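Local coordinates for protein agglutinin (Rhizoctonia solani, PDB 4G9M) that probably binds carbohydrates as a fungal lectin of the ricin-type beta-trefoil family and assembles into a domain-swapped dimer, at residues V88-V93 and F99-A104; T67-A72 and V124-N129. All coordinates share one frame; numbering follows the deposited sequence.

Contact 1: V88-V93 and F99-A104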
# COMPACT_ATOMS: atom_id res chain seq x y z
N VAL B 88 -12.71 -11.32 -3.05
CA VAL B 88 -12.75 -10.23 -2.09
C VAL B 88 -11.78 -9.14 -2.58
O VAL B 88 -10.58 -9.40 -2.72
CB VAL B 88 -12.33 -10.72 -0.69
CG1 VAL B 88 -12.03 -9.53 0.24
CG2 VAL B 88 -13.41 -11.62 -0.11
N PRO B 89 -12.28 -7.93 -2.86
CA PRO B 89 -11.36 -6.86 -3.27
C PRO B 89 -10.42 -6.46 -2.14
O PRO B 89 -10.82 -6.44 -0.98
CB PRO B 89 -12.30 -5.71 -3.65
CG PRO B 89 -13.53 -5.94 -2.75
CD PRO B 89 -13.68 -7.44 -2.74
N LEU B 90 -9.17 -6.15 -2.49
CA LEU B 90 -8.10 -5.93 -1.52
C LEU B 90 -7.42 -4.58 -1.75
O LEU B 90 -7.57 -3.97 -2.81
CB LEU B 90 -7.03 -7.04 -1.63
CG LEU B 90 -7.57 -8.47 -1.63
CD1 LEU B 90 -6.50 -9.45 -2.12
CD2 LEU B 90 -8.06 -8.86 -0.25
N ASP B 91 -6.68 -4.13 -0.74
CA ASP B 91 -5.79 -2.98 -0.82
C ASP B 91 -4.43 -3.50 -0.39
O ASP B 91 -4.32 -4.18 0.63
CB ASP B 91 -6.20 -1.91 0.19
CG ASP B 91 -7.32 -1.00 -0.32
OD1 ASP B 91 -7.45 -0.81 -1.56
OD2 ASP B 91 -8.03 -0.43 0.55
N ILE B 92 -3.38 -3.20 -1.16
CA ILE B 92 -2.04 -3.65 -0.79
C ILE B 92 -1.32 -2.47 -0.12
O ILE B 92 -1.06 -1.46 -0.77
CB ILE B 92 -1.25 -4.14 -2.03
CG1 ILE B 92 -2.10 -5.12 -2.86
CG2 ILE B 92 0.03 -4.82 -1.60
CD1 ILE B 92 -2.64 -6.31 -2.04
N VAL B 93 -1.02 -2.61 1.17
CA VAL B 93 -0.53 -1.49 1.98
C VAL B 93 0.92 -1.72 2.40
O VAL B 93 1.23 -2.74 3.01
CB VAL B 93 -1.40 -1.32 3.28
CG1 VAL B 93 -1.01 -0.07 4.02
CG2 VAL B 93 -2.89 -1.30 2.94
N PHE B 99 4.25 -6.20 2.54
CA PHE B 99 2.98 -5.50 2.42
C PHE B 99 1.89 -6.21 3.21
O PHE B 99 1.84 -7.44 3.27
CB PHE B 99 2.55 -5.45 0.94
CG PHE B 99 3.47 -4.63 0.04
CD1 PHE B 99 4.60 -5.18 -0.53
CD2 PHE B 99 3.18 -3.29 -0.21
CE1 PHE B 99 5.43 -4.42 -1.35
CE2 PHE B 99 4.01 -2.53 -1.02
CZ PHE B 99 5.14 -3.09 -1.58
N ALA B 100 0.99 -5.43 3.80
CA ALA B 100 -0.25 -5.98 4.33
C ALA B 100 -1.25 -6.13 3.19
O ALA B 100 -1.26 -5.33 2.25
CB ALA B 100 -0.83 -5.07 5.41
N ILE B 101 -2.07 -7.17 3.26
CA ILE B 101 -3.11 -7.39 2.26
C ILE B 101 -4.46 -7.24 2.94
O ILE B 101 -4.93 -8.15 3.62
CB ILE B 101 -2.99 -8.77 1.60
CG1 ILE B 101 -1.61 -8.89 0.93
CG2 ILE B 101 -4.10 -8.95 0.58
CD1 ILE B 101 -1.31 -10.30 0.49
N GLU B 102 -5.04 -6.06 2.77
CA GLU B 102 -6.23 -5.63 3.52
C GLU B 102 -7.49 -5.91 2.74
O GLU B 102 -7.52 -5.72 1.53
CB GLU B 102 -6.17 -4.10 3.71
CG GLU B 102 -5.95 -3.58 5.10
CD GLU B 102 -5.96 -2.06 5.14
OE1 GLU B 102 -6.52 -1.44 4.22
OE2 GLU B 102 -5.40 -1.50 6.10
N ALA B 103 -8.56 -6.32 3.41
CA ALA B 103 -9.85 -6.39 2.73
C ALA B 103 -10.36 -4.97 2.46
O ALA B 103 -10.58 -4.20 3.41
CB ALA B 103 -10.86 -7.17 3.58
N ALA B 104 -10.57 -4.63 1.19
CA ALA B 104 -10.86 -3.25 0.80
C ALA B 104 -12.16 -2.72 1.42
O ALA B 104 -12.27 -1.54 1.72
CB ALA B 104 -10.91 -3.13 -0.70
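Strands 90-93 and 99-103 run antiparallel as the arms of a beta hairpin, their axes 4.6 Å apart at closest approach with 154° between their directions. Two reciprocal pairs of backbone bonds, Asp91 with Glu102 and Val93 with Ala100, define the register; the straightest, Val93 N to Ala100 O, is 2.9 Å long with 174° at the hydrogen. Beyond the strand ends, Ala104 N donates to Pro89 O at 2.8 Å.

The hairpin belongs to a ricin-type beta-trefoil, and its two faces differ. Leu90 packs against strand 58-62, Ile101 against strand 137-141 and Ile92 against both. Ile101 CG2 meets Leu90 CD1 at 3.6 Å, while Ile92 and Ile101 lie side by side. In Ile92 a chi1 of -49° sets CG1 beside the backbone nitrogen and turns the CG2 methyl to Phe99 CB, 3.6 Å away, the two side chains crossing at about a right angle.

Asp91, Val93, Ala100 and Glu102 occupy the other face. The carboxylate of Glu102 rests on Val93 CG2, and its OE1 lies 4.1 Å from Asp91 OD2, the carboxylate planes well off parallel. This buried proximity of like charges may raise the pKa of one group; Arg107 offers Asp91 a long, weak ion pair.

Contact 2: T67-A72 and V124-N129; sequences TYVGTA and VIYYNN
Tyr126 carries the polar part of this contact through its phenol oxygen, which donates a hydrogen bond to the backbone carbonyl of Gly70. The distance from Tyr126 OH to Gly70 O is 2.7 Å. The hydroxyl stands 70° out of the carbonyl plane, so the donor approaches from above the carbonyl and not along a lone pair. Seen from the ring, however, Gly70 O lies at the edge and in the aromatic plane. With CG anti to the carbonyl carbon of its own residue (chi1 -69°), Tyr126 extends its ring from one segment to the other. Backbone separation confirms how far it spans: the nearest pair of CA atoms, those of Thr71 and Tyr126, is 8.3 Å apart.

Van der Waals contacts accompany this bond. Thr71 crosses the tyrosine at about a right angle, its CB lying 3.5 Å from Tyr126 CE2 in an oblique position relative to the ring. Thr71 OG1 is anti to the backbone nitrogen (chi1 -175°) and passes 3.6 Å from Tyr126 CE2; its hydrogen bond is made elsewhere, with the backbone oxygen of Ser73. Val69 contributes a looser touch, CG1 to Tyr126 OH at 4.1 Å. Val81 of strand 81-84 packs on both Val69 and Tyr126, while Leu111 of strand 109-113 also touches the tyrosine.

Strands 68-71 and 122-128 are not paired directly with one another. Strand 81-84 pairs with the former, strand 32-37 with the latter, and these two intermediates pair together. The tyrosine thus makes a side-chain hydrogen bond to a backbone carbonyl that bridges two unpaired strands of one antiparallel sheet, an arrangement that belongs to the interior of this ricin-type beta-trefoil.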
# COMPACT_ATOMS: atom_id res chain seq x y z
N THR B 67 -9.47 -19.15 -9.90
CA THR B 67 -10.33 -18.55 -8.89
C THR B 67 -9.58 -17.51 -8.08
O THR B 67 -8.35 -17.38 -8.18
CB THR B 67 -10.96 -19.61 -7.96
OG1 THR B 67 -9.93 -20.39 -7.34
CG2 THR B 67 -11.88 -20.52 -8.75
N TYR B 68 -10.31 -16.76 -7.27
CA TYR B 68 -9.76 -15.60 -6.60
C TYR B 68 -9.64 -15.78 -5.10
O TYR B 68 -10.34 -16.60 -4.49
CB TYR B 68 -10.65 -14.39 -6.87
CG TYR B 68 -10.72 -13.98 -8.31
CD1 TYR B 68 -11.60 -14.61 -9.19
CD2 TYR B 68 -9.88 -12.98 -8.82
CE1 TYR B 68 -11.67 -14.23 -10.53
CE2 TYR B 68 -9.94 -12.60 -10.16
CZ TYR B 68 -10.84 -13.22 -11.00
OH TYR B 68 -10.90 -12.85 -12.33
N VAL B 69 -8.76 -14.98 -4.50
CA VAL B 69 -8.75 -14.87 -3.04
C VAL B 69 -10.09 -14.34 -2.59
O VAL B 69 -10.50 -13.25 -2.98
CB VAL B 69 -7.64 -13.92 -2.56
CG1 VAL B 69 -7.86 -13.50 -1.09
CG2 VAL B 69 -6.28 -14.58 -2.76
N GLY B 70 -10.78 -15.13 -1.77
CA GLY B 70 -12.11 -14.79 -1.33
C GLY B 70 -12.31 -15.22 0.10
O GLY B 70 -11.35 -15.35 0.88
N THR B 71 -13.56 -15.45 0.46
CA THR B 71 -13.88 -15.78 1.85
C THR B 71 -14.92 -16.90 1.97
O THR B 71 -15.78 -17.07 1.11
CB THR B 71 -14.34 -14.53 2.63
OG1 THR B 71 -14.55 -14.84 4.01
CG2 THR B 71 -15.62 -13.97 2.03
N ALA B 72 -14.79 -17.67 3.05
CA ALA B 72 -15.72 -18.74 3.40
C ALA B 72 -17.07 -18.25 3.90
O ALA B 72 -18.08 -18.94 3.77
CB ALA B 72 -15.09 -19.61 4.47
N VAL B 124 -4.74 -19.72 6.33
CA VAL B 124 -4.71 -18.28 6.19
C VAL B 124 -6.12 -17.81 6.48
O VAL B 124 -7.09 -18.40 5.99
CB VAL B 124 -4.27 -17.88 4.78
CG1 VAL B 124 -4.42 -16.38 4.59
CG2 VAL B 124 -2.85 -18.32 4.56
N ILE B 125 -6.23 -16.78 7.31
CA ILE B 125 -7.54 -16.36 7.82
C ILE B 125 -7.64 -14.85 7.70
O ILE B 125 -6.63 -14.17 7.58
CB ILE B 125 -7.72 -16.76 9.30
CG1 ILE B 125 -6.54 -16.24 10.15
CG2 ILE B 125 -7.84 -18.28 9.46
CD1 ILE B 125 -6.75 -16.39 11.68
N TYR B 126 -8.86 -14.32 7.73
CA TYR B 126 -9.04 -12.87 7.92
C TYR B 126 -8.85 -12.60 9.39
O TYR B 126 -9.33 -13.37 10.23
CB TYR B 126 -10.43 -12.39 7.46
CG TYR B 126 -10.54 -12.49 5.96
CD1 TYR B 126 -9.99 -11.52 5.14
CD2 TYR B 126 -11.13 -13.59 5.36
CE1 TYR B 126 -10.04 -11.64 3.75
CE2 TYR B 126 -11.18 -13.71 3.96
CZ TYR B 126 -10.63 -12.74 3.17
OH TYR B 126 -10.67 -12.87 1.79
N TYR B 127 -8.15 -11.52 9.73
CA TYR B 127 -7.91 -11.25 11.16
C TYR B 127 -7.60 -9.78 11.34
O TYR B 127 -7.03 -9.15 10.45
CB TYR B 127 -6.73 -12.07 11.66
CG TYR B 127 -6.68 -12.45 13.14
CD1 TYR B 127 -7.67 -13.25 13.73
CD2 TYR B 127 -5.59 -12.09 13.92
CE1 TYR B 127 -7.58 -13.64 15.06
CE2 TYR B 127 -5.49 -12.48 15.26
CZ TYR B 127 -6.49 -13.25 15.82
OH TYR B 127 -6.37 -13.65 17.13
N ASN B 128 -7.96 -9.24 12.49
CA ASN B 128 -7.70 -7.83 12.79
C ASN B 128 -6.24 -7.48 12.54
O ASN B 128 -5.35 -8.21 12.97
CB ASN B 128 -8.06 -7.55 14.26
CG ASN B 128 -8.04 -6.07 14.58
OD1 ASN B 128 -8.97 -5.34 14.24
ND2 ASN B 128 -6.99 -5.62 15.25
N ASN B 129 -6.01 -6.38 11.85
CA ASN B 129 -4.66 -5.98 11.50
C ASN B 129 -3.96 -5.46 12.74
O ASN B 129 -4.27 -4.38 13.25
CB ASN B 129 -4.66 -4.91 10.39
CG ASN B 129 -3.27 -4.62 9.84
OD1 ASN B 129 -2.30 -5.30 10.18
ND2 ASN B 129 -3.17 -3.61 8.97

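The two contacts have centres 10 Å apart and meet through Val88, at the start of segment 88-93. Its backbone nitrogen lies 2.9 Å from Val69 O, a probable hydrogen bond, while Val88 CG2 packs 3.6 Å from both Tyr126 OH and Gly70 CA. One methyl therefore touches both residues joined by the long-range bond in contact 2, though not the acceptor oxygen. In sequence, the hairpin of contact 1 is nested inside the loop that contact 2 closes. Contact 1 packs on Asn56 of the second subunit through Val93 and Ala100; Asn129, at the end of segment 124-129 but not part of contact 2 itself, hydrogen-bonds through ND2 to Asn56 OD1 of that subunit.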